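Long-range contacts in Tetur07g02040 (Tetranychus urticae, PDB 6BDJ), which binds ferric iron and probably acts as an intradiol ring-cleavage dioxygenase, inserting both atoms of molecular oxygen into aromatic substrates: residues S37-E42 with A159-Q163; R64-N70 with T130-L136. All coordinates share one frame; numbering follows the deposited sequence.

Contact 1 of 2, residues S37-E42 with A159-Q163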
ATOM      1  N   SER A  37      -3.040  12.043   8.530  1.00 67.43           N
ATOM      2  CA  SER A  37      -2.198  10.874   8.322  1.00 64.71           C
ATOM      3  C   SER A  37      -0.847  11.290   7.753  1.00 61.69           C
ATOM      4  O   SER A  37      -0.741  12.292   7.053  1.00 63.67           O
ATOM      5  CB  SER A  37      -2.879   9.861   7.432  1.00 64.32           C
ATOM      6  OG  SER A  37      -3.922   9.237   8.160  1.00 68.69           O
ATOM      7  N   PRO A  38       0.203  10.553   8.101  1.00 60.06           N
ATOM      8  CA  PRO A  38       1.490  10.896   7.547  1.00 58.81           C
ATOM      9  C   PRO A  38       1.592  10.452   6.085  1.00 55.53           C
ATOM     10  O   PRO A  38       0.921   9.511   5.670  1.00 49.40           O
ATOM     11  CB  PRO A  38       2.439  10.058   8.389  1.00 60.79           C
ATOM     12  CG  PRO A  38       1.649   8.809   8.650  1.00 60.92           C
ATOM     13  CD  PRO A  38       0.263   9.326   8.924  1.00 60.79           C
ATOM     14  N   GLU A  39       2.427  11.164   5.342  1.00 54.88           N
ATOM     15  CA  GLU A  39       2.815  10.798   4.012  1.00 53.21           C
ATOM     16  C   GLU A  39       4.163  10.103   4.035  1.00 51.91           C
ATOM     17  O   GLU A  39       4.996  10.321   4.938  1.00 49.83           O
ATOM     18  CB  GLU A  39       2.953  12.039   3.148  1.00 56.53           C
ATOM     19  CG  GLU A  39       1.653  12.746   2.820  1.00 58.16           C
ATOM     20  CD  GLU A  39       1.766  13.536   1.526  1.00 60.17           C
ATOM     21  OE1 GLU A  39       1.552  12.954   0.418  1.00 57.86           O
ATOM     22  OE2 GLU A  39       2.080  14.732   1.635  1.00 64.18           O
ATOM     23  N   VAL A  40       4.415   9.292   3.014  1.00 50.19           N
ATOM     24  CA  VAL A  40       5.665   8.522   2.921  1.00 50.05           C
ATOM     25  C   VAL A  40       6.002   8.491   1.442  1.00 50.14           C
ATOM     26  O   VAL A  40       5.091   8.429   0.594  1.00 52.15           O
ATOM     27  CB  VAL A  40       5.471   7.064   3.407  1.00 51.36           C
ATOM     28  CG1 VAL A  40       6.808   6.340   3.433  1.00 51.54           C
ATOM     29  CG2 VAL A  40       4.865   7.014   4.802  1.00 52.87           C
ATOM     30  N   GLY A  41       7.295   8.466   1.130  1.00 49.03           N
ATOM     31  CA  GLY A  41       7.759   8.505  -0.260  1.00 49.71           C
ATOM     32  C   GLY A  41       7.131   7.384  -1.114  1.00 49.96           C
ATOM     33  O   GLY A  41       6.870   6.287  -0.640  1.00 50.27           O
ATOM     34  N   GLU A  42       6.883   7.701  -2.371  1.00 51.03           N
ATOM     35  CA  GLU A  42       6.244   6.787  -3.316  1.00 49.70           C
ATOM     36  C   GLU A  42       7.082   5.556  -3.615  1.00 49.59           C
ATOM     37  O   GLU A  42       6.547   4.481  -3.941  1.00 48.02           O
ATOM     38  CB  GLU A  42       6.033   7.535  -4.621  1.00 50.58           C
ATOM     39  CG  GLU A  42       5.215   6.807  -5.651  1.00 49.61           C
ATOM     40  CD  GLU A  42       4.841   7.749  -6.769  1.00 52.18           C
ATOM     41  OE1 GLU A  42       5.668   7.935  -7.713  1.00 53.75           O
ATOM     42  OE2 GLU A  42       3.725   8.320  -6.678  1.00 53.41           O
ATOM     43  N   ALA A 159      -3.327  13.921  -3.845  1.00 55.56           N
ATOM     44  CA  ALA A 159      -3.595  14.467  -2.538  1.00 56.62           C
ATOM     45  C   ALA A 159      -2.720  13.893  -1.431  1.00 55.82           C
ATOM     46  O   ALA A 159      -2.431  14.587  -0.444  1.00 58.32           O
ATOM     47  CB  ALA A 159      -5.066  14.291  -2.215  1.00 57.44           C
ATOM     48  N   HIS A 160      -2.316  12.630  -1.581  1.00 54.09           N
ATOM     49  CA  HIS A 160      -1.644  11.911  -0.506  1.00 52.74           C
ATOM     50  C   HIS A 160      -1.004  10.642  -1.008  1.00 49.52           C
ATOM     51  O   HIS A 160      -1.626   9.886  -1.742  1.00 51.10           O
ATOM     52  CB  HIS A 160      -2.639  11.576   0.616  1.00 54.71           C
ATOM     53  CG  HIS A 160      -1.991  11.204   1.913  1.00 55.55           C
ATOM     54  ND1 HIS A 160      -1.936  12.062   2.989  1.00 59.26           N
ATOM     55  CD2 HIS A 160      -1.373  10.065   2.308  1.00 54.61           C
ATOM     56  CE1 HIS A 160      -1.312  11.467   3.994  1.00 59.05           C
ATOM     57  NE2 HIS A 160      -0.971  10.249   3.610  1.00 56.90           N
ATOM     58  N   ILE A 161       0.234  10.412  -0.614  1.00 47.03           N
ATOM     59  CA  ILE A 161       0.992   9.221  -0.946  1.00 45.60           C
ATOM     60  C   ILE A 161       1.525   8.675   0.364  1.00 47.00           C
ATOM     61  O   ILE A 161       2.055   9.423   1.208  1.00 47.33           O
ATOM     62  CB  ILE A 161       2.192   9.529  -1.857  1.00 45.81           C
ATOM     63  CG1 ILE A 161       1.722  10.024  -3.216  1.00 47.04           C
ATOM     64  CG2 ILE A 161       3.096   8.288  -2.015  1.00 44.32           C
ATOM     65  CD1 ILE A 161       2.823  10.619  -4.079  1.00 48.27           C
ATOM     66  N   GLY A 162       1.423   7.379   0.543  1.00 45.31           N
ATOM     67  CA  GLY A 162       1.902   6.766   1.767  1.00 46.18           C
ATOM     68  C   GLY A 162       2.221   5.308   1.627  1.00 46.45           C
ATOM     69  O   GLY A 162       2.353   4.771   0.508  1.00 44.84           O
ATOM     70  N   GLN A 163       2.429   4.711   2.795  1.00 49.21           N
ATOM     71  CA  GLN A 163       2.766   3.316   2.927  1.00 48.83           C
ATOM     72  C   GLN A 163       2.051   2.754   4.128  1.00 51.30           C
ATOM     73  O   GLN A 163       1.951   3.404   5.155  1.00 53.77           O
ATOM     74  CB  GLN A 163       4.268   3.141   3.065  1.00 49.67           C
ATOM     75  CG  GLN A 163       4.997   3.424   1.761  1.00 49.12           C
ATOM     76  CD  GLN A 163       6.490   3.156   1.808  1.00 49.49           C
ATOM     77  OE1 GLN A 163       6.969   2.347   2.617  1.00 49.39           O
ATOM     78  NE2 GLN A 163       7.231   3.823   0.927  1.00 47.28           N
TER
HETATM   79  O   HOH W   1       1.333   6.437   5.696  1.00 68.15           O
HETATM   80  O   HOH W   2       4.234   5.173  -1.301  1.00 48.63           O

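Contact 2 of 2, residues R64-N70 with T130-L136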
ATOM      1  N   ARG A  64      -4.287 -14.629   1.812  1.00 82.17           N
ATOM      2  CA  ARG A  64      -5.283 -13.656   1.435  1.00 82.85           C
ATOM      3  C   ARG A  64      -5.458 -12.593   2.511  1.00 84.07           C
ATOM      4  O   ARG A  64      -5.544 -12.923   3.697  1.00 88.39           O
ATOM      5  CB  ARG A  64      -6.598 -14.366   1.116  1.00 88.12           C
ATOM      6  CG  ARG A  64      -6.607 -14.935  -0.298  1.00 90.60           C
ATOM      7  CD  ARG A  64      -6.905 -13.849  -1.329  1.00 90.32           C
ATOM      8  NE  ARG A  64      -8.267 -13.345  -1.117  1.00 94.47           N
ATOM      9  CZ  ARG A  64      -8.626 -12.160  -0.604  1.00 94.88           C
ATOM     10  NH1 ARG A  64      -9.920 -11.908  -0.437  1.00 96.80           N
ATOM     11  NH2 ARG A  64      -7.743 -11.218  -0.262  1.00 96.10           N
ATOM     12  N   LEU A  65      -5.441 -11.326   2.079  1.00 79.50           N
ATOM     13  CA  LEU A  65      -5.639 -10.181   2.947  1.00 77.76           C
ATOM     14  C   LEU A  65      -6.611  -9.239   2.280  1.00 72.05           C
ATOM     15  O   LEU A  65      -6.381  -8.828   1.157  1.00 68.74           O
ATOM     16  CB  LEU A  65      -4.324  -9.447   3.149  1.00 78.59           C
ATOM     17  CG  LEU A  65      -4.324  -8.090   3.856  1.00 77.69           C
ATOM     18  CD1 LEU A  65      -5.005  -8.156   5.213  1.00 80.97           C
ATOM     19  CD2 LEU A  65      -2.885  -7.607   4.045  1.00 78.00           C
ATOM     20  N   ASN A  66      -7.691  -8.906   2.973  1.00 71.70           N
ATOM     21  CA  ASN A  66      -8.598  -7.837   2.567  1.00 69.95           C
ATOM     22  C   ASN A  66      -8.216  -6.531   3.250  1.00 67.08           C
ATOM     23  O   ASN A  66      -8.221  -6.433   4.483  1.00 68.44           O
ATOM     24  CB  ASN A  66     -10.037  -8.184   2.932  1.00 73.61           C
ATOM     25  CG  ASN A  66     -10.591  -9.339   2.116  1.00 74.53           C
ATOM     26  OD1 ASN A  66     -10.122  -9.643   1.023  1.00 72.97           O
ATOM     27  ND2 ASN A  66     -11.604  -9.994   2.656  1.00 77.32           N
ATOM     28  N   VAL A  67      -7.920  -5.524   2.444  1.00 64.07           N
ATOM     29  CA  VAL A  67      -7.485  -4.226   2.920  1.00 63.76           C
ATOM     30  C   VAL A  67      -8.639  -3.241   2.754  1.00 66.29           C
ATOM     31  O   VAL A  67      -9.039  -2.955   1.633  1.00 65.76           O
ATOM     32  CB  VAL A  67      -6.259  -3.753   2.109  1.00 60.58           C
ATOM     33  CG1 VAL A  67      -5.913  -2.293   2.410  1.00 59.64           C
ATOM     34  CG2 VAL A  67      -5.048  -4.635   2.393  1.00 59.47           C
ATOM     35  N   THR A  68      -9.172  -2.737   3.869  1.00 70.40           N
ATOM     36  CA  THR A  68     -10.222  -1.726   3.842  1.00 72.62           C
ATOM     37  C   THR A  68      -9.600  -0.433   4.337  1.00 74.01           C
ATOM     38  O   THR A  68      -9.003  -0.400   5.416  1.00 73.26           O
ATOM     39  CB  THR A  68     -11.412  -2.128   4.731  1.00 78.07           C
ATOM     40  OG1 THR A  68     -11.986  -3.343   4.232  1.00 78.19           O
ATOM     41  CG2 THR A  68     -12.498  -1.047   4.767  1.00 80.23           C
ATOM     42  N   LEU A  69      -9.697   0.614   3.518  1.00 73.53           N
ATOM     43  CA  LEU A  69      -9.236   1.948   3.877  1.00 72.94           C
ATOM     44  C   LEU A  69     -10.425   2.871   3.983  1.00 74.19           C
ATOM     45  O   LEU A  69     -11.249   2.903   3.070  1.00 74.94           O
ATOM     46  CB  LEU A  69      -8.305   2.510   2.815  1.00 72.46           C
ATOM     47  CG  LEU A  69      -7.080   1.689   2.424  1.00 72.68           C
ATOM     48  CD1 LEU A  69      -6.098   2.580   1.688  1.00 72.47           C
ATOM     49  CD2 LEU A  69      -6.378   1.088   3.622  1.00 75.08           C
ATOM     50  N   ASN A  70     -10.504   3.625   5.081  1.00 74.44           N
ATOM     51  CA  ASN A  70     -11.582   4.589   5.309  1.00 75.77           C
ATOM     52  C   ASN A  70     -10.965   5.988   5.286  1.00 73.63           C
ATOM     53  O   ASN A  70     -10.082   6.285   6.089  1.00 71.21           O
ATOM     54  CB  ASN A  70     -12.280   4.292   6.637  1.00 79.14           C
ATOM     55  CG  ASN A  70     -12.898   2.891   6.674  1.00 81.56           C
ATOM     56  OD1 ASN A  70     -13.771   2.547   5.859  1.00 83.27           O
ATOM     57  ND2 ASN A  70     -12.441   2.074   7.620  1.00 81.89           N
ATOM     58  N   THR A 130     -14.956   4.805   1.847  1.00 75.21           N
ATOM     59  CA  THR A 130     -14.375   3.466   1.978  1.00 73.50           C
ATOM     60  C   THR A 130     -14.050   2.843   0.614  1.00 69.96           C
ATOM     61  O   THR A 130     -14.833   2.989  -0.345  1.00 66.68           O
ATOM     62  CB  THR A 130     -15.365   2.560   2.744  1.00 79.05           C
ATOM     63  OG1 THR A 130     -15.609   3.113   4.052  1.00 81.77           O
ATOM     64  CG2 THR A 130     -14.841   1.126   2.878  1.00 79.00           C
ATOM     65  N   VAL A 131     -12.886   2.176   0.543  1.00 65.60           N
ATOM     66  CA  VAL A 131     -12.544   1.186  -0.512  1.00 63.33           C
ATOM     67  C   VAL A 131     -12.067  -0.107   0.142  1.00 63.43           C
ATOM     68  O   VAL A 131     -11.558  -0.080   1.254  1.00 62.04           O
ATOM     69  CB  VAL A 131     -11.436   1.651  -1.465  1.00 59.60           C
ATOM     70  CG1 VAL A 131     -11.897   2.844  -2.278  1.00 61.29           C
ATOM     71  CG2 VAL A 131     -10.150   1.981  -0.709  1.00 59.66           C
ATOM     72  N   THR A 132     -12.224  -1.223  -0.560  1.00 65.02           N
ATOM     73  CA  THR A 132     -11.730  -2.507  -0.098  1.00 66.33           C
ATOM     74  C   THR A 132     -11.029  -3.192  -1.245  1.00 63.26           C
ATOM     75  O   THR A 132     -11.537  -3.230  -2.375  1.00 61.74           O
ATOM     76  CB  THR A 132     -12.862  -3.384   0.460  1.00 72.75           C
ATOM     77  OG1 THR A 132     -13.434  -2.722   1.595  1.00 77.79           O
ATOM     78  CG2 THR A 132     -12.340  -4.758   0.906  1.00 74.12           C
ATOM     79  N   PHE A 133      -9.840  -3.716  -0.953  1.00 60.37           N
ATOM     80  CA  PHE A 133      -9.080  -4.480  -1.915  1.00 57.49           C
ATOM     81  C   PHE A 133      -8.914  -5.912  -1.407  1.00 60.84           C
ATOM     82  O   PHE A 133      -8.721  -6.131  -0.221  1.00 64.13           O
ATOM     83  CB  PHE A 133      -7.698  -3.874  -2.088  1.00 56.14           C
ATOM     84  CG  PHE A 133      -7.689  -2.536  -2.740  1.00 54.34           C
ATOM     85  CD1 PHE A 133      -7.648  -2.433  -4.105  1.00 52.27           C
ATOM     86  CD2 PHE A 133      -7.640  -1.380  -1.980  1.00 56.20           C
ATOM     87  CE1 PHE A 133      -7.606  -1.199  -4.717  1.00 52.81           C
ATOM     88  CE2 PHE A 133      -7.602  -0.131  -2.581  1.00 54.51           C
ATOM     89  CZ  PHE A 133      -7.594  -0.041  -3.952  1.00 53.54           C
ATOM     90  N   GLU A 134      -8.956  -6.870  -2.323  1.00 58.01           N
ATOM     91  CA  GLU A 134      -8.651  -8.274  -2.022  1.00 60.07           C
ATOM     92  C   GLU A 134      -7.259  -8.507  -2.542  1.00 57.22           C
ATOM     93  O   GLU A 134      -7.038  -8.491  -3.749  1.00 54.93           O
ATOM     94  CB  GLU A 134      -9.641  -9.218  -2.704  1.00 59.40           C
ATOM     95  CG  GLU A 134     -11.082  -8.954  -2.286  1.00 62.97           C
ATOM     96  CD  GLU A 134     -12.072  -9.955  -2.859  1.00 65.80           C
ATOM     97  OE1 GLU A 134     -11.777 -10.602  -3.882  1.00 67.32           O
ATOM     98  OE2 GLU A 134     -13.138 -10.129  -2.243  1.00 71.75           O
ATOM     99  N   THR A 135      -6.316  -8.665  -1.622  1.00 56.80           N
ATOM    100  CA  THR A 135      -4.921  -8.747  -1.972  1.00 54.02           C
ATOM    101  C   THR A 135      -4.279  -9.870  -1.208  1.00 57.07           C
ATOM    102  O   THR A 135      -4.958 -10.788  -0.753  1.00 60.12           O
ATOM    103  CB  THR A 135      -4.219  -7.390  -1.779  1.00 52.47           C
ATOM    104  OG1 THR A 135      -2.880  -7.467  -2.263  1.00 49.21           O
ATOM    105  CG2 THR A 135      -4.234  -6.909  -0.345  1.00 54.45           C
ATOM    106  N   LEU A 136      -2.956  -9.863  -1.147  1.00 57.51           N
ATOM    107  CA  LEU A 136      -2.231 -10.824  -0.344  1.00 60.97           C
ATOM    108  C   LEU A 136      -1.401 -10.056   0.662  1.00 60.99           C
ATOM    109  O   LEU A 136      -1.055  -8.897   0.436  1.00 58.86           O
ATOM    110  CB  LEU A 136      -1.310 -11.657  -1.235  1.00 61.46           C
ATOM    111  CG  LEU A 136      -1.943 -12.455  -2.391  1.00 61.75           C
ATOM    112  CD1 LEU A 136      -0.829 -13.107  -3.197  1.00 61.48           C
ATOM    113  CD2 LEU A 136      -2.935 -13.503  -1.897  1.00 64.54           C
TER

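Contact 1 of 2, residues S37-E42 with A159-Q163
Glu39 packs over the His160 ring at one end and Gln163 bonds Gly41 at the other, with a single backbone bond between them, Val40 N to Ile161 O (3.0 Å). The polar side chains do most of the tying. His160 NE2 donates in its ring plane to Pro38 O at 2.9 Å, reaching the oxygen from above the carbonyl plane in a bent bond (139°). Glu39 OE1 takes the backbone N-H of Ile161 on its anti lone pair at 3.0 Å and also bonds Ser232. Gln163, its chain extended, brings NE2 to 2.9 Å from Gly41 O, in the carbonyl plane, while Arg144 holds OE1. Two waters bridge Pro38 O to Gln163 O and Gly41 O to Gly162 O. Among the van der Waals contacts, Glu39 CG lies over one face of the His160 ring, a CH-pi contact 3.6 Å from the centroid. A chi1 of -174° swings Val40 CG1 across to the Gln163 amide, 3.6 Å from CD, and Ile161 CD1 abuts Glu42 OE2, which is salt-bridged to Arg151. Gln163 also touches the iron ligand His149, its nearest side-chain atom about 6 Å from the bound ferric ion. Ala159 and His160 both face Ile152 of strand 148-154 in a classic beta bulge. The loop 37-42 crosses strand 157-166, with strand 218-226 beside Ser37 and His160 and helix 194-198 against Val40 and Gln163.

Contact 2 of 2, residues R64-N70 with T130-L136
Strands 64-70 and 130-136 run antiparallel, their axes 4.3 Å apart at closest approach and 146° between directions, with hydrogen-bonded pairs at Leu65-Thr135, Val67-Phe133 and Leu69-Val131. On the face bearing Thr68, the OG1 atoms of Thr68 and Thr132 share a hydrogen bond of 3.1 Å, and the CG2 methyls of Thr68 and Thr130 meet at 3.7 Å. Thr130 OG1 donates to Asn70 OD1 at 2.6 Å, in the carbonyl plane. The pairing belongs to the beta-sandwich core of the intradiol dioxygenases: 130-136 is an outermost strand within this chain, 64-73 joins it to strand 218-226, and Leu69, Val131 and Phe133 pack on Val85 of strand 84-88. On that face Val67 CG2 touches Thr135 CG2 at 3.7 Å and Leu69 CB packs on Val131 CG2. Arg64 starts out from the strand pair but bends at chi2 and chi3 (-80° and -65°), folding its guanidinium back over Glu134 CB. Arg64 NH2 donates to Thr135 O at 2.9 Å on a lone pair, and the Leu65 N-H approaches that oxygen from above the carbonyl plane. A bond from Arg64 NH1 to Asn66 OD1 (2.7 Å) holds the guanidinium edge, while Glu134 OE1 turns to Asn55.

Both contacts reach the same sheet, but they lie on opposite sides of the chain's centre, about 17 Å apart between centres, and do not touch. Contact 1 is the more buried and fastens an irregular loop to strand 157-166; contact 2 pairs two regular strands at a sheet margin, with one face packed inward and the other partly exposed. Their chemistry follows: side chains and waters make most of the polar links in contact 1, whereas backbone ladder bonds dominate contact 2, supplemented by hydroxyl, amide and guanidinium groups. Strand 218-226 is an element common to both surroundings. Contact 1 also comes closer to the iron site, through Gln163.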